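PDB 5EUF: protease from Helicobacter pylori, which probably acts as a virulence factor, a zinc-dependent M16 peptidase that cleaves the cytoplasmic domain of human junctional adhesion molecule A, weakening the gastric epithelial barrier. Local coordinates for residues D34-V39 / I90-I95; S105-A110 / K210-S215; L116-D121 / D178-H183; T153-H158 / M229-Q234. All blocks are in the same frame, centred on the assembly; numbering follows the deposited sequence.

Interaction 1 of 4, residues D34-V39 / I90-I95; sequences DVLYKV and ITRYFI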
loop_
_atom_site.group_PDB
_atom_site.type_symbol
_atom_site.label_atom_id
_atom_site.label_comp_id
_atom_site.label_asym_id
_atom_site.label_seq_id
_atom_site.Cartn_x
_atom_site.Cartn_y
_atom_site.Cartn_z
ATOM N N ASP B 34 25.641 -18.924 12.122
ATOM C CA ASP B 34 24.564 -18.162 11.497
ATOM C C ASP B 34 23.721 -18.982 10.527
ATOM O O ASP B 34 24.241 -19.794 9.761
ATOM C CB ASP B 34 25.129 -16.949 10.754
ATOM C CG ASP B 34 25.495 -15.818 11.681
ATOM O OD1 ASP B 34 26.551 -15.909 12.339
ATOM O OD2 ASP B 34 24.729 -14.834 11.745
ATOM N N VAL B 35 22.414 -18.754 10.572
ATOM C CA VAL B 35 21.506 -19.243 9.545
ATOM C C VAL B 35 20.753 -18.063 8.950
ATOM O O VAL B 35 19.952 -17.423 9.628
ATOM C CB VAL B 35 20.503 -20.268 10.093
ATOM C CG1 VAL B 35 19.451 -20.586 9.043
ATOM C CG2 VAL B 35 21.224 -21.531 10.524
ATOM N N LEU B 36 21.026 -17.770 7.684
ATOM C CA LEU B 36 20.395 -16.644 7.014
ATOM C C LEU B 36 19.305 -17.107 6.055
ATOM O O LEU B 36 19.528 -17.990 5.228
ATOM C CB LEU B 36 21.431 -15.828 6.247
ATOM C CG LEU B 36 22.761 -15.547 6.937
ATOM C CD1 LEU B 36 23.683 -14.802 5.986
ATOM C CD2 LEU B 36 22.543 -14.756 8.212
ATOM N N TYR B 37 18.125 -16.509 6.168
ATOM C CA TYR B 37 17.065 -16.751 5.204
ATOM C C TYR B 37 16.857 -15.509 4.351
ATOM O O TYR B 37 16.697 -14.406 4.877
ATOM C CB TYR B 37 15.766 -17.140 5.908
ATOM C CG TYR B 37 15.796 -18.509 6.551
ATOM C CD1 TYR B 37 15.556 -19.656 5.801
ATOM C CD2 TYR B 37 16.049 -18.654 7.910
ATOM C CE1 TYR B 37 15.574 -20.907 6.386
ATOM C CE2 TYR B 37 16.068 -19.899 8.504
ATOM C CZ TYR B 37 15.834 -21.023 7.739
ATOM O OH TYR B 37 15.858 -22.266 8.329
ATOM N N LYS B 38 16.863 -15.683 3.033
ATOM C CA LYS B 38 16.657 -14.565 2.117
ATOM C C LYS B 38 15.193 -14.143 2.095
ATOM O O LYS B 38 14.554 -14.146 1.043
ATOM C CB LYS B 38 17.119 -14.934 0.708
ATOM C CG LYS B 38 18.574 -15.361 0.621
ATOM C CD LYS B 38 18.938 -15.775 -0.795
ATOM C CE LYS B 38 20.411 -16.125 -0.914
ATOM N NZ LYS B 38 20.748 -16.604 -2.283
ATOM N N VAL B 39 14.666 -13.804 3.271
ATOM C CA VAL B 39 13.280 -13.376 3.416
ATOM C C VAL B 39 13.175 -12.167 4.326
ATOM O O VAL B 39 13.920 -12.042 5.297
ATOM C CB VAL B 39 12.381 -14.474 4.009
ATOM C CG1 VAL B 39 10.969 -14.339 3.461
ATOM C CG2 VAL B 39 12.946 -15.855 3.737
ATOM N N ILE B 90 16.179 -9.485 4.951
ATOM C CA ILE B 90 16.830 -10.691 5.447
ATOM C C ILE B 90 16.334 -11.098 6.834
ATOM O O ILE B 90 16.166 -10.257 7.718
ATOM C CB ILE B 90 18.370 -10.498 5.477
ATOM C CG1 ILE B 90 19.060 -11.646 6.214
ATOM C CG2 ILE B 90 18.735 -9.167 6.119
ATOM C CD1 ILE B 90 20.536 -11.398 6.467
ATOM N N THR B 91 16.071 -12.391 7.004
ATOM C CA THR B 91 15.806 -12.968 8.319
ATOM C C THR B 91 17.060 -13.690 8.806
ATOM O O THR B 91 17.634 -14.500 8.077
ATOM C CB THR B 91 14.621 -13.952 8.293
ATOM O OG1 THR B 91 13.427 -13.259 7.911
ATOM C CG2 THR B 91 14.418 -14.572 9.663
ATOM N N ARG B 92 17.482 -13.404 10.035
ATOM C CA ARG B 92 18.786 -13.865 10.506
ATOM C C ARG B 92 18.769 -14.460 11.914
ATOM O O ARG B 92 18.310 -13.828 12.865
ATOM C CB ARG B 92 19.779 -12.703 10.447
ATOM C CG ARG B 92 21.153 -12.996 11.012
ATOM C CD ARG B 92 22.092 -11.843 10.699
ATOM N NE ARG B 92 23.427 -12.035 11.253
ATOM C CZ ARG B 92 23.842 -11.511 12.401
ATOM N NH1 ARG B 92 25.079 -11.738 12.824
ATOM N NH2 ARG B 92 23.023 -10.757 13.123
ATOM N N TYR B 93 19.287 -15.681 12.034
ATOM C CA TYR B 93 19.424 -16.355 13.322
ATOM C C TYR B 93 20.894 -16.677 13.583
ATOM O O TYR B 93 21.624 -17.028 12.655
ATOM C CB TYR B 93 18.602 -17.647 13.360
ATOM C CG TYR B 93 17.143 -17.502 12.988
ATOM C CD1 TYR B 93 16.176 -17.275 13.960
ATOM C CD2 TYR B 93 16.728 -17.617 11.666
ATOM C CE1 TYR B 93 14.840 -17.149 13.626
ATOM C CE2 TYR B 93 15.393 -17.494 11.321
ATOM C CZ TYR B 93 14.452 -17.260 12.304
ATOM O OH TYR B 93 13.124 -17.137 11.966
ATOM N N PHE B 94 21.331 -16.573 14.837
ATOM C CA PHE B 94 22.710 -16.930 15.165
ATOM C C PHE B 94 22.901 -17.368 16.615
ATOM O O PHE B 94 22.221 -16.888 17.522
ATOM C CB PHE B 94 23.659 -15.764 14.850
ATOM C CG PHE B 94 23.390 -14.520 15.649
ATOM C CD1 PHE B 94 23.997 -14.324 16.883
ATOM C CD2 PHE B 94 22.544 -13.536 15.160
ATOM C CE1 PHE B 94 23.751 -13.180 17.617
ATOM C CE2 PHE B 94 22.296 -12.389 15.888
ATOM C CZ PHE B 94 22.901 -12.211 17.118
ATOM N N ILE B 95 23.845 -18.285 16.815
ATOM C CA ILE B 95 24.226 -18.744 18.146
ATOM C C ILE B 95 25.659 -18.330 18.467
ATOM O O ILE B 95 26.574 -18.578 17.683
ATOM C CB ILE B 95 24.111 -20.280 18.280
ATOM C CG1 ILE B 95 22.656 -20.730 18.151
ATOM C CG2 ILE B 95 24.678 -20.745 19.609
ATOM C CD1 ILE B 95 22.476 -22.229 18.274
#
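With its CG anti to the carbonyl carbon (chi1 -78°), Asp34 turns its carboxylate to Arg92 and Phe94, while Arg92 sets CG anti to the backbone N and runs extended to NE. The two side chains cross obliquely, and Asp34 OD2 reaches Arg92 NE at 3.1 Å, a salt bridge with carboxylate and guanidinium planes 28° apart. Glu32 gives the arginine a second acidic partner at NH1. On the same face of the sheet, Leu36 runs side by side with Arg92, its CD2 3.6 Å from Arg92 CG, and the Phe94 ring puts CD2 over one face of the guanidinium.

The opposite face carries Val35, Tyr37, Thr91 and Tyr93. The two tyrosine rings meet rim to rim with planes at 86°, Tyr37 CD2 lying 3.7 Å from Tyr93 CE2. Backbone evidence for antiparallel pairing is direct: Val35-Tyr93 and Tyr37-Thr91 are hydrogen-bonded pairs, and Val35 N donates to Tyr93 O at 2.8 Å. Beyond the strand, Thr91 OG1 donates to Val39 O at 2.9 Å from above the carbonyl plane. Tyr93 OH bonds to Tyr187 OH, and the Tyr93 side chain lies about 4 Å from that of Glu56, the probable proton acceptor.

Strand 192-198 flanks 30-37 and strand 81-86 flanks 91-98, while helix 102-113 packs Phe109 and Met113 against Val35 and Tyr37.

Interaction 2 of 4, residues S105-A110 / K210-S215; sequences SLELFA and KKHFES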
loop_
_atom_site.group_PDB
_atom_site.type_symbol
_atom_site.label_atom_id
_atom_site.label_comp_id
_atom_site.label_asym_id
_atom_site.label_seq_id
_atom_site.Cartn_x
_atom_site.Cartn_y
_atom_site.Cartn_z
ATOM N N SER B 105 24.914 -26.899 17.768
ATOM C CA SER B 105 24.291 -25.691 17.233
ATOM C C SER B 105 23.742 -25.929 15.830
ATOM O O SER B 105 22.642 -25.485 15.500
ATOM C CB SER B 105 25.289 -24.533 17.216
ATOM O OG SER B 105 25.687 -24.196 18.532
ATOM N N LEU B 106 24.514 -26.633 15.011
ATOM C CA LEU B 106 24.082 -26.986 13.665
ATOM C C LEU B 106 22.888 -27.935 13.706
ATOM O O LEU B 106 21.995 -27.856 12.863
ATOM C CB LEU B 106 25.234 -27.615 12.882
ATOM C CG LEU B 106 26.319 -26.629 12.447
ATOM C CD1 LEU B 106 27.391 -27.319 11.625
ATOM C CD2 LEU B 106 25.693 -25.487 11.667
ATOM N N GLU B 107 22.881 -28.828 14.691
ATOM C CA GLU B 107 21.776 -29.761 14.879
ATOM C C GLU B 107 20.485 -29.016 15.190
ATOM O O GLU B 107 19.439 -29.292 14.602
ATOM C CB GLU B 107 22.096 -30.751 16.001
ATOM C CG GLU B 107 20.950 -31.685 16.360
ATOM C CD GLU B 107 21.322 -32.679 17.447
ATOM O OE1 GLU B 107 22.457 -32.610 17.964
ATOM O OE2 GLU B 107 20.475 -33.531 17.785
ATOM N N LEU B 108 20.576 -28.065 16.114
ATOM C CA LEU B 108 19.427 -27.268 16.526
ATOM C C LEU B 108 18.844 -26.448 15.377
ATOM O O LEU B 108 17.629 -26.278 15.279
ATOM C CB LEU B 108 19.815 -26.335 17.672
ATOM C CG LEU B 108 20.178 -26.967 19.011
ATOM C CD1 LEU B 108 20.395 -25.878 20.040
ATOM C CD2 LEU B 108 19.091 -27.925 19.457
ATOM N N PHE B 109 19.716 -25.933 14.518
ATOM C CA PHE B 109 19.277 -25.108 13.399
ATOM C C PHE B 109 18.670 -25.957 12.289
ATOM O O PHE B 109 17.727 -25.532 11.621
ATOM C CB PHE B 109 20.439 -24.276 12.857
ATOM C CG PHE B 109 20.644 -22.982 13.589
ATOM C CD1 PHE B 109 19.561 -22.254 14.051
ATOM C CD2 PHE B 109 21.919 -22.494 13.821
ATOM C CE1 PHE B 109 19.744 -21.062 14.726
ATOM C CE2 PHE B 109 22.109 -21.301 14.495
ATOM C CZ PHE B 109 21.021 -20.586 14.948
ATOM N N ALA B 110 19.208 -27.156 12.094
ATOM C CA ALA B 110 18.631 -28.086 11.133
ATOM C C ALA B 110 17.273 -28.550 11.645
ATOM O O ALA B 110 16.356 -28.823 10.869
ATOM C CB ALA B 110 19.555 -29.267 10.907
ATOM N N LYS B 210 27.022 -30.479 6.261
ATOM C CA LYS B 210 26.572 -31.550 5.377
ATOM C C LYS B 210 25.881 -32.641 6.178
ATOM O O LYS B 210 24.934 -33.266 5.708
ATOM C CB LYS B 210 27.744 -32.146 4.594
ATOM C CG LYS B 210 28.245 -31.288 3.446
ATOM C CD LYS B 210 29.344 -32.008 2.677
ATOM C CE LYS B 210 29.882 -31.154 1.539
ATOM N NZ LYS B 210 30.927 -31.866 0.751
ATOM N N LYS B 211 26.363 -32.864 7.395
ATOM C CA LYS B 211 25.781 -33.868 8.273
ATOM C C LYS B 211 24.326 -33.546 8.608
ATOM O O LYS B 211 23.470 -34.428 8.590
ATOM C CB LYS B 211 26.602 -33.995 9.560
ATOM C CG LYS B 211 25.960 -34.881 10.616
ATOM C CD LYS B 211 26.887 -35.130 11.795
ATOM C CE LYS B 211 26.258 -36.092 12.794
ATOM N NZ LYS B 211 27.166 -36.403 13.937
ATOM N N HIS B 212 24.042 -32.279 8.890
ATOM C CA HIS B 212 22.722 -31.904 9.387
ATOM C C HIS B 212 21.795 -31.300 8.331
ATOM O O HIS B 212 20.578 -31.284 8.512
ATOM C CB HIS B 212 22.867 -30.923 10.552
ATOM C CG HIS B 212 23.572 -31.498 11.740
ATOM N ND1 HIS B 212 24.933 -31.385 11.924
ATOM C CD2 HIS B 212 23.106 -32.200 12.800
ATOM C CE1 HIS B 212 25.274 -31.986 13.050
ATOM N NE2 HIS B 212 24.184 -32.489 13.600
ATOM N N PHE B 213 22.356 -30.815 7.230
ATOM C CA PHE B 213 21.556 -30.042 6.287
ATOM C C PHE B 213 21.445 -30.639 4.882
ATOM O O PHE B 213 20.509 -30.323 4.151
ATOM C CB PHE B 213 22.116 -28.619 6.191
ATOM C CG PHE B 213 21.994 -27.834 7.467
ATOM C CD1 PHE B 213 20.874 -27.055 7.712
ATOM C CD2 PHE B 213 22.993 -27.879 8.423
ATOM C CE1 PHE B 213 20.755 -26.331 8.886
ATOM C CE2 PHE B 213 22.881 -27.158 9.600
ATOM C CZ PHE B 213 21.758 -26.383 9.831
ATOM N N GLU B 214 22.388 -31.496 4.503
ATOM C CA GLU B 214 22.424 -32.017 3.138
ATOM C C GLU B 214 21.197 -32.863 2.805
ATOM O O GLU B 214 20.775 -32.930 1.649
ATOM C CB GLU B 214 23.695 -32.839 2.914
ATOM C CG GLU B 214 23.959 -33.196 1.460
ATOM C CD GLU B 214 25.191 -34.063 1.287
ATOM O OE1 GLU B 214 25.353 -35.037 2.055
ATOM O OE2 GLU B 214 26.000 -33.766 0.382
ATOM N N SER B 215 20.620 -33.496 3.821
ATOM C CA SER B 215 19.495 -34.401 3.616
ATOM C C SER B 215 18.140 -33.694 3.692
ATOM O O SER B 215 17.103 -34.304 3.435
ATOM C CB SER B 215 19.548 -35.540 4.637
ATOM O OG SER B 215 19.938 -35.061 5.912
#
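Apolar packing round Phe213 is one part of this meeting between helix 102-113 and the C-terminal part of helix 202-213, and the segments exchange no hydrogen bonds. Leu106 crosses the Phe213 ring at about a right angle, with CD2 3.9 Å from Phe213 CE2, and Phe109 CB touches the ring edge at Phe213 CZ, also 3.9 Å away.

A CH-pi contact adds to this packing. Ala110 CB stands over the face of the Phe213 ring, 3.9 Å from its centroid and 18° off the normal, and the same methyl lies 3.7 Å from His212 CB and also touches the backbone O of His212.

Contact with the helix backbone forms a third group. The His212 ring lies with one face against residues 106-107: Glu107 N sits over its centre, and Glu107 CA is 3.5 Å from His212 CD2.

In polar terms, His212 ND1 is held by Leu208 O of its own helix. Glu107 OE1 is 4.7 Å from His212 NE2, not in contact; if the histidine were protonated, the carboxylate could favour that charge.

Helix 102-113 packs on strand 30-37 through Leu106 and Phe109 and on strand 91-98 through Phe109, while Leu108 packs against helix 70-77.

Interaction 3 of 4, residues L116-D121 / D178-H183; sequences LNLKED and DIKKFH
Within the M16 peptidase fold, the connection from helix 102-113 into helix 120-139 packs against helix 176-186, with Lys119 at the N-cap position of helix 120-139. Leu118 carries most of the apolar contact. Its CB points toward the opposing helix, and CG, anti to the carbonyl carbon and beside the backbone N (chi1 -68°), carries the chain onward, so that the contact is made at the tip. There CD1 meets three residues at once: Ile179 CG2 at 4.3 Å, Lys180 CG at 4.2 Å and His183 CB at 4.1 Å. Since Ile179 and His183 are one helical turn apart and Lys180 adjoins the first, a single methyl spans one turn of the helix surface. These are ordinary van der Waals contacts.

Lys180, extended beyond CG, reaches across to the loop, bringing its CE to 3.3 Å from Leu118 O. Its NZ stays 4.0 Å from that same oxygen, so the approach is by the aliphatic part of the chain.

The contact adjoins helix 51-58, which bears the probable catalytic residues: Ile179 also packs on Met54 and Leu55 of that helix, where His53, Glu56 and His57 form the inverted HxxEH zinc motif. His183 turns its ring toward Tyr187. On the loop side, Leu116 and His183 cross obliquely, and Leu116 CD2 lies 3.5 Å from His183 NE2.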
loop_
_atom_site.group_PDB
_atom_site.type_symbol
_atom_site.label_atom_id
_atom_site.label_comp_id
_atom_site.label_asym_id
_atom_site.label_seq_id
_atom_site.Cartn_x
_atom_site.Cartn_y
_atom_site.Cartn_z
ATOM N N LEU B 116 10.355 -27.944 11.479
ATOM C CA LEU B 116 9.521 -27.093 12.319
ATOM C C LEU B 116 8.040 -27.312 12.045
ATOM O O LEU B 116 7.555 -27.006 10.956
ATOM C CB LEU B 116 9.869 -25.619 12.099
ATOM C CG LEU B 116 9.034 -24.590 12.866
ATOM C CD1 LEU B 116 9.464 -24.519 14.323
ATOM C CD2 LEU B 116 9.126 -23.223 12.207
ATOM N N ASN B 117 7.319 -27.843 13.028
ATOM C CA ASN B 117 5.871 -27.940 12.904
ATOM C C ASN B 117 5.214 -26.741 13.573
ATOM O O ASN B 117 5.593 -26.345 14.675
ATOM C CB ASN B 117 5.342 -29.253 13.494
ATOM C CG ASN B 117 5.750 -29.461 14.940
ATOM O OD1 ASN B 117 5.174 -28.869 15.853
ATOM N ND2 ASN B 117 6.730 -30.328 15.156
ATOM N N LEU B 118 4.240 -26.157 12.887
ATOM C CA LEU B 118 3.607 -24.933 13.353
ATOM C C LEU B 118 2.210 -25.221 13.886
ATOM O O LEU B 118 1.218 -25.086 13.170
ATOM C CB LEU B 118 3.563 -23.902 12.222
ATOM C CG LEU B 118 4.937 -23.367 11.795
ATOM C CD1 LEU B 118 4.976 -22.998 10.318
ATOM C CD2 LEU B 118 5.327 -22.171 12.649
ATOM N N LYS B 119 2.146 -25.626 15.150
ATOM C CA LYS B 119 0.883 -25.991 15.786
ATOM C C LYS B 119 -0.026 -24.780 15.983
ATOM O O LYS B 119 0.447 -23.673 16.244
ATOM C CB LYS B 119 1.143 -26.677 17.132
ATOM C CG LYS B 119 1.883 -28.006 17.029
ATOM C CD LYS B 119 2.002 -28.695 18.385
ATOM N N GLU B 120 -1.331 -25.001 15.854
ATOM C CA GLU B 120 -2.324 -23.950 16.062
ATOM C C GLU B 120 -2.273 -23.406 17.489
ATOM O O GLU B 120 -2.449 -22.210 17.715
ATOM C CB GLU B 120 -3.726 -24.477 15.756
ATOM C CG GLU B 120 -4.846 -23.478 16.008
ATOM C CD GLU B 120 -6.199 -24.150 16.159
ATOM O OE1 GLU B 120 -6.243 -25.295 16.660
ATOM O OE2 GLU B 120 -7.217 -23.537 15.778
ATOM N N ASP B 121 -2.018 -24.293 18.449
ATOM C CA ASP B 121 -1.964 -23.915 19.859
ATOM C C ASP B 121 -0.713 -23.105 20.196
ATOM O O ASP B 121 -0.549 -22.645 21.327
ATOM C CB ASP B 121 -2.031 -25.161 20.746
ATOM C CG ASP B 121 -0.947 -26.169 20.418
ATOM O OD1 ASP B 121 -1.181 -27.029 19.543
ATOM O OD2 ASP B 121 0.137 -26.104 21.036
ATOM N N ASP B 178 -1.893 -19.283 6.294
ATOM C CA ASP B 178 -1.081 -18.211 5.719
ATOM C C ASP B 178 0.381 -18.359 6.104
ATOM O O ASP B 178 1.276 -18.252 5.265
ATOM C CB ASP B 178 -1.587 -16.840 6.172
ATOM C CG ASP B 178 -2.866 -16.430 5.477
ATOM O OD1 ASP B 178 -3.039 -16.777 4.289
ATOM O OD2 ASP B 178 -3.699 -15.762 6.124
ATOM N N ILE B 179 0.607 -18.613 7.386
ATOM C CA ILE B 179 1.949 -18.709 7.937
ATOM C C ILE B 179 2.655 -19.988 7.489
ATOM O O ILE B 179 3.846 -19.967 7.173
ATOM C CB ILE B 179 1.901 -18.631 9.470
ATOM C CG1 ILE B 179 1.533 -17.208 9.890
ATOM C CG2 ILE B 179 3.227 -19.050 10.085
ATOM C CD1 ILE B 179 1.710 -16.944 11.352
ATOM N N LYS B 180 1.919 -21.094 7.443
ATOM C CA LYS B 180 2.480 -22.343 6.943
ATOM C C LYS B 180 2.886 -22.201 5.477
ATOM O O LYS B 180 3.911 -22.737 5.055
ATOM C CB LYS B 180 1.487 -23.494 7.112
ATOM C CG LYS B 180 1.304 -23.943 8.550
ATOM C CD LYS B 180 0.460 -25.199 8.626
ATOM C CE LYS B 180 0.409 -25.757 10.035
ATOM N NZ LYS B 180 -0.379 -27.020 10.086
ATOM N N LYS B 181 2.086 -21.468 4.709
ATOM C CA LYS B 181 2.393 -21.218 3.305
ATOM C C LYS B 181 3.665 -20.392 3.175
ATOM O O LYS B 181 4.561 -20.737 2.406
ATOM C CB LYS B 181 1.230 -20.513 2.615
ATOM N N PHE B 182 3.737 -19.305 3.937
ATOM C CA PHE B 182 4.876 -18.396 3.886
ATOM C C PHE B 182 6.169 -19.089 4.306
ATOM O O PHE B 182 7.191 -18.973 3.630
ATOM C CB PHE B 182 4.623 -17.176 4.778
ATOM C CG PHE B 182 5.570 -16.031 4.534
ATOM C CD1 PHE B 182 6.800 -15.977 5.173
ATOM C CD2 PHE B 182 5.224 -15.001 3.674
ATOM C CE1 PHE B 182 7.669 -14.923 4.952
ATOM C CE2 PHE B 182 6.086 -13.943 3.450
ATOM C CZ PHE B 182 7.310 -13.904 4.089
ATOM N N HIS B 183 6.118 -19.810 5.421
ATOM C CA HIS B 183 7.308 -20.451 5.968
ATOM C C HIS B 183 7.863 -21.533 5.050
ATOM O O HIS B 183 9.041 -21.504 4.694
ATOM C CB HIS B 183 7.014 -21.052 7.342
ATOM C CG HIS B 183 8.180 -21.781 7.933
ATOM N ND1 HIS B 183 8.319 -23.150 7.852
ATOM C CD2 HIS B 183 9.269 -21.330 8.598
ATOM C CE1 HIS B 183 9.440 -23.512 8.451
ATOM N NE2 HIS B 183 10.035 -22.426 8.912
#

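Interaction 4 of 4, residues T153-H158 / M229-Q234; sequences TAYVYH and MKEPKQ
The chain leaves helical geometry at Tyr155 (phi/psi -114/142°), just past the end of helix 142-154, and runs beside the irregular segment 229-234, with His158 and Glu231 CA atoms 5.0 Å apart. In this M16 peptidase fold, one carboxylate oxygen accepts from two successive backbone N-H groups. Glu231, bent at chi2, brings OE2 to both: Tyr157 N donates to Glu231 OE2 at 2.8 Å, meeting its anti lone pair. Val156 N donates to the same oxygen from above the carboxylate plane. Two N-H donors on one oxygen would tend to favour the ionised acid. Glu231 CG lies in plane at the edge of the Tyr155 ring.

Segment 229-234 belongs to the connection between the chain's two sheets, so the two bonds join this linker to the end of helix 142-154, which packs on strands 238-243 and 412-418. Side chains reach further: Tyr155 OH bonds to Glu308 O and His158 NE2 to Asp307 OD2. Phe167 of the second subunit stacks on Tyr157, and its His161 bonds to Val156 O.

The Tyr157 ring crosses the selenomethionine side chain of Met229 at about a right angle, with Met229 CB 3.7 Å from the ring centroid, over its face, and Lys230 O 3.4 Å from Tyr157 CD2 at the ring edge.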
loop_
_atom_site.group_PDB
_atom_site.type_symbol
_atom_site.label_atom_id
_atom_site.label_comp_id
_atom_site.label_asym_id
_atom_site.label_seq_id
_atom_site.Cartn_x
_atom_site.Cartn_y
_atom_site.Cartn_z
ATOM N N THR B 153 4.724 6.776 3.705
ATOM C CA THR B 153 4.716 7.974 2.876
ATOM C C THR B 153 5.739 7.888 1.746
ATOM O O THR B 153 5.423 8.174 0.590
ATOM C CB THR B 153 5.004 9.235 3.718
ATOM O OG1 THR B 153 4.182 9.227 4.890
ATOM C CG2 THR B 153 4.728 10.496 2.915
ATOM N N ALA B 154 6.959 7.491 2.091
ATOM C CA ALA B 154 8.067 7.460 1.142
ATOM C C ALA B 154 7.843 6.444 0.027
ATOM O O ALA B 154 8.200 6.689 -1.126
ATOM C CB ALA B 154 9.371 7.164 1.870
ATOM N N TYR B 155 7.262 5.302 0.382
ATOM C CA TYR B 155 6.959 4.254 -0.587
ATOM C C TYR B 155 5.452 4.069 -0.717
ATOM O O TYR B 155 4.719 4.131 0.272
ATOM C CB TYR B 155 7.611 2.930 -0.187
ATOM C CG TYR B 155 9.125 2.939 -0.172
ATOM C CD1 TYR B 155 9.854 2.658 -1.323
ATOM C CD2 TYR B 155 9.826 3.202 0.999
ATOM C CE1 TYR B 155 11.235 2.650 -1.314
ATOM C CE2 TYR B 155 11.211 3.196 1.018
ATOM C CZ TYR B 155 11.908 2.918 -0.141
ATOM O OH TYR B 155 13.286 2.912 -0.124
ATOM N N VAL B 156 4.994 3.831 -1.938
ATOM C CA VAL B 156 3.566 3.740 -2.213
ATOM C C VAL B 156 3.187 2.344 -2.698
ATOM O O VAL B 156 2.109 1.833 -2.392
ATOM C CB VAL B 156 3.145 4.784 -3.267
ATOM C CG1 VAL B 156 1.669 4.659 -3.597
ATOM C CG2 VAL B 156 3.467 6.185 -2.775
ATOM N N TYR B 157 4.097 1.719 -3.433
ATOM C CA TYR B 157 3.786 0.486 -4.132
ATOM C C TYR B 157 4.664 -0.671 -3.668
ATOM O O TYR B 157 4.167 -1.759 -3.367
ATOM C CB TYR B 157 3.935 0.708 -5.639
ATOM C CG TYR B 157 3.575 -0.482 -6.489
ATOM C CD1 TYR B 157 2.447 -1.241 -6.213
ATOM C CD2 TYR B 157 4.353 -0.835 -7.581
ATOM C CE1 TYR B 157 2.113 -2.328 -6.991
ATOM C CE2 TYR B 157 4.024 -1.913 -8.370
ATOM C CZ TYR B 157 2.905 -2.659 -8.071
ATOM O OH TYR B 157 2.579 -3.742 -8.854
ATOM N N HIS B 158 5.969 -0.430 -3.610
ATOM C CA HIS B 158 6.928 -1.440 -3.171
ATOM C C HIS B 158 6.656 -1.844 -1.720
ATOM O O HIS B 158 6.203 -1.022 -0.925
ATOM C CB HIS B 158 8.352 -0.905 -3.330
ATOM C CG HIS B 158 9.418 -1.926 -3.095
ATOM N ND1 HIS B 158 10.059 -2.067 -1.884
ATOM C CD2 HIS B 158 9.962 -2.852 -3.920
ATOM C CE1 HIS B 158 10.949 -3.039 -1.971
ATOM N NE2 HIS B 158 10.911 -3.531 -3.196
HETATM N N MSE B 229 6.864 -5.616 -7.636
HETATM C CA MSE B 229 6.291 -4.302 -7.382
HETATM C C MSE B 229 7.363 -3.237 -7.180
HETATM O O MSE B 229 7.645 -2.831 -6.052
HETATM C CB MSE B 229 5.371 -4.358 -6.160
HETATM C CG MSE B 229 4.159 -5.260 -6.341
HETATM SE SE MSE B 229 3.934 -6.537 -4.891
HETATM C CE MSE B 229 5.638 -7.470 -5.046
ATOM N N LYS B 230 7.954 -2.781 -8.280
ATOM C CA LYS B 230 8.998 -1.765 -8.202
ATOM C C LYS B 230 8.409 -0.382 -7.960
ATOM O O LYS B 230 7.474 0.034 -8.644
ATOM C CB LYS B 230 9.844 -1.752 -9.477
ATOM C CG LYS B 230 10.972 -0.732 -9.436
ATOM C CD LYS B 230 11.858 -0.809 -10.666
ATOM C CE LYS B 230 13.035 0.151 -10.551
ATOM N NZ LYS B 230 13.903 0.125 -11.764
ATOM N N GLU B 231 8.960 0.324 -6.979
ATOM C CA GLU B 231 8.542 1.691 -6.697
ATOM C C GLU B 231 8.821 2.605 -7.875
ATOM O O GLU B 231 9.957 2.699 -8.335
ATOM C CB GLU B 231 9.247 2.230 -5.455
ATOM C CG GLU B 231 8.333 2.409 -4.264
ATOM C CD GLU B 231 7.388 3.572 -4.412
ATOM O OE1 GLU B 231 7.759 4.568 -5.068
ATOM O OE2 GLU B 231 6.270 3.488 -3.867
ATOM N N PRO B 232 7.775 3.275 -8.377
ATOM C CA PRO B 232 7.974 4.291 -9.409
ATOM C C PRO B 232 8.909 5.381 -8.898
ATOM O O PRO B 232 8.925 5.636 -7.694
ATOM C CB PRO B 232 6.561 4.832 -9.651
ATOM C CG PRO B 232 5.650 3.737 -9.196
ATOM C CD PRO B 232 6.351 3.098 -8.040
ATOM N N LYS B 233 9.687 5.992 -9.787
ATOM C CA LYS B 233 10.582 7.076 -9.398
ATOM C C LYS B 233 9.784 8.174 -8.709
ATOM O O LYS B 233 8.735 8.587 -9.203
ATOM C CB LYS B 233 11.328 7.637 -10.612
ATOM N N GLN B 234 10.270 8.625 -7.558
ATOM C CA GLN B 234 9.581 9.662 -6.803
ATOM C C GLN B 234 9.540 10.952 -7.614
ATOM O O GLN B 234 10.570 11.480 -8.030
ATOM C CB GLN B 234 10.252 9.889 -5.446
ATOM C CG GLN B 234 9.448 10.771 -4.507
ATOM C CD GLN B 234 9.826 10.570 -3.053
ATOM O OE1 GLN B 234 10.297 9.501 -2.664
ATOM N NE2 GLN B 234 9.622 11.600 -2.242
#

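Interactions 1, 2 and 3 belong to the N-terminal part, built round the six-stranded sheet. Interaction 1 lies within that sheet; interaction 2, its centre 14 Å away, packs helix on helix beside it, and the two touch where Val35 CG2 meets Phe109 CG at 3.4 Å. Interaction 3, centred 18 Å from interaction 1, touches it through Val39 and Phe182. In sequence, interaction 1 closes first; both segments of interaction 3 then fall between those of interaction 2. Interaction 4 alternates with both and stands apart, 39 Å from interaction 2 between centres, where the linker to the five-stranded sheet meets the second subunit. Interactions 2 and 3 thus both abut the sheet contact, while the interdomain connection is held apart from them.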